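Side-chain contact in ADP-ribosylation factor-binding protein GGA2 (Saccharomyces cerevisiae, PDB 3MNM), which may help regulate membrane traffic through the trans-Golgi network and binds the small GTPases ARF1 and ARF2, here seen as its isolated GAE domain: residues A[17-22]-A[48-53]. Sequence-based numbering, arbitrary orientation.
Sequences PNLKIE and SNLVFL
Leu-19 and Leu-50 meet tip to tip in the buried interior of the GAE domain. The methyl CD1 of Leu-50 sits against both branches of Leu-19: it lies 4.2 Å from Leu-19 CD1 and 4.2 Å from Leu-19 CD2. In both leucines CG stands anti to the backbone N, with chi1 -178° in Leu-19 and -169° in Leu-50, and this extended first step carries the two forks toward each other from the two strands. A second pair lies two residues further along each strand. There CD1 of Ile-21 approaches the Phe-52 ring obliquely, 4.3 Å from Phe-52 CE2. The Ile-21 chain is stretched out at its second torsion (chi2 175°), which brings the terminal methyl to the ring.

Leu-19 also touches Met-72, Leu-50 packs on Val-103, Ile-21 reaches Trp-101 and Val-13, and Gln-67 touches both Leu-50 and Phe-52. Phe-39 stacks edge-to-face with Phe-52 and also touches Ile-21, so it borders both partners of the second pair.

The strands belong to different sheets. Strand 19-27 pairs with 10-15 and 38-41, whereas strand 50-55 pairs with 100-107. The CA atoms of Leu-19 and Leu-50 are 10.5 Å apart, a spacing bridged by side chains. This is face-to-face sheet packing in an immunoglobulin-like beta sandwich.

All four residues are buried, and 125 Å² of surface, both sides summed, is buried between the two segments. The contacts are methyl to methyl and methyl to ring, at ordinary van der Waals distances. Cohesion here therefore rests on dispersion and the exclusion of water, without directional polar bonds between the segments.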
# COMPACT_ATOMS: atom_id res chain seq x y z
N PRO A 17 0.73 14.15 5.83
CA PRO A 17 -0.33 15.10 6.22
C PRO A 17 -1.67 14.71 5.60
O PRO A 17 -2.71 15.05 6.17
CB PRO A 17 0.15 16.43 5.63
CG PRO A 17 1.66 16.27 5.51
CD PRO A 17 1.87 14.83 5.18
N ASN A 18 -1.65 14.02 4.47
CA ASN A 18 -2.90 13.73 3.74
C ASN A 18 -3.31 12.27 3.72
O ASN A 18 -4.49 11.97 3.49
CB ASN A 18 -2.79 14.18 2.29
CG ASN A 18 -2.37 15.61 2.15
OD1 ASN A 18 -2.94 16.50 2.77
ND2 ASN A 18 -1.38 15.86 1.29
N LEU A 19 -2.36 11.35 3.90
CA LEU A 19 -2.59 9.96 3.52
C LEU A 19 -1.93 8.98 4.46
O LEU A 19 -0.74 9.09 4.77
CB LEU A 19 -2.07 9.72 2.09
CG LEU A 19 -2.28 8.31 1.51
CD1 LEU A 19 -3.78 8.05 1.25
CD2 LEU A 19 -1.49 8.09 0.21
N LYS A 20 -2.72 8.00 4.90
CA LYS A 20 -2.21 6.91 5.71
C LYS A 20 -2.21 5.62 4.89
O LYS A 20 -3.22 5.27 4.29
CB LYS A 20 -3.06 6.76 6.97
CG LYS A 20 -2.72 5.57 7.85
CD LYS A 20 -3.78 5.42 8.95
CE LYS A 20 -3.18 5.20 10.32
NZ LYS A 20 -4.27 5.14 11.36
N ILE A 21 -1.07 4.93 4.85
CA ILE A 21 -0.97 3.67 4.12
C ILE A 21 -0.66 2.56 5.10
O ILE A 21 0.29 2.68 5.88
CB ILE A 21 0.15 3.69 3.05
CG1 ILE A 21 0.01 4.90 2.11
CG2 ILE A 21 0.18 2.33 2.29
CD1 ILE A 21 1.16 5.05 1.09
N GLU A 22 -1.45 1.49 5.07
CA GLU A 22 -1.22 0.31 5.90
C GLU A 22 -1.22 -0.98 5.07
O GLU A 22 -1.91 -1.06 4.05
CB GLU A 22 -2.29 0.20 6.99
CG GLU A 22 -2.34 1.39 7.94
CD GLU A 22 -3.59 1.37 8.80
OE1 GLU A 22 -4.70 1.34 8.23
OE2 GLU A 22 -3.46 1.38 10.05
N SER A 48 -7.88 12.32 -5.05
CA SER A 48 -8.25 11.75 -6.35
C SER A 48 -7.00 11.33 -7.12
O SER A 48 -5.89 11.61 -6.70
CB SER A 48 -9.05 12.76 -7.17
OG SER A 48 -8.33 13.95 -7.37
N ASN A 49 -7.22 10.66 -8.25
CA ASN A 49 -6.13 10.28 -9.14
C ASN A 49 -5.05 9.47 -8.41
O ASN A 49 -3.89 9.59 -8.75
CB ASN A 49 -5.51 11.53 -9.77
CG ASN A 49 -6.52 12.35 -10.55
OD1 ASN A 49 -7.51 11.83 -11.03
ND2 ASN A 49 -6.26 13.65 -10.68
N LEU A 50 -5.44 8.65 -7.44
CA LEU A 50 -4.42 7.95 -6.63
C LEU A 50 -3.83 6.76 -7.39
O LEU A 50 -4.55 5.84 -7.81
CB LEU A 50 -4.99 7.52 -5.26
CG LEU A 50 -3.89 7.02 -4.29
CD1 LEU A 50 -4.26 7.44 -2.86
CD2 LEU A 50 -3.74 5.51 -4.41
N VAL A 51 -2.51 6.78 -7.55
CA VAL A 51 -1.78 5.77 -8.29
C VAL A 51 -0.71 5.21 -7.37
O VAL A 51 0.16 5.94 -6.92
CB VAL A 51 -1.13 6.39 -9.54
CG1 VAL A 51 -0.28 5.37 -10.28
CG2 VAL A 51 -2.22 6.95 -10.49
N PHE A 52 -0.81 3.92 -7.06
CA PHE A 52 0.13 3.27 -6.13
C PHE A 52 1.00 2.26 -6.87
O PHE A 52 0.49 1.40 -7.61
CB PHE A 52 -0.67 2.54 -5.04
CG PHE A 52 0.19 1.92 -3.96
CD1 PHE A 52 0.19 0.55 -3.78
CD2 PHE A 52 0.94 2.73 -3.11
CE1 PHE A 52 0.95 -0.03 -2.76
CE2 PHE A 52 1.70 2.16 -2.11
CZ PHE A 52 1.70 0.78 -1.93
N LEU A 53 2.31 2.36 -6.65
CA LEU A 53 3.27 1.46 -7.28
C LEU A 53 4.05 0.72 -6.20
O LEU A 53 4.59 1.35 -5.28
CB LEU A 53 4.25 2.28 -8.15
CG LEU A 53 5.29 1.49 -8.94
CD1 LEU A 53 4.63 0.61 -10.01
CD2 LEU A 53 6.28 2.47 -9.60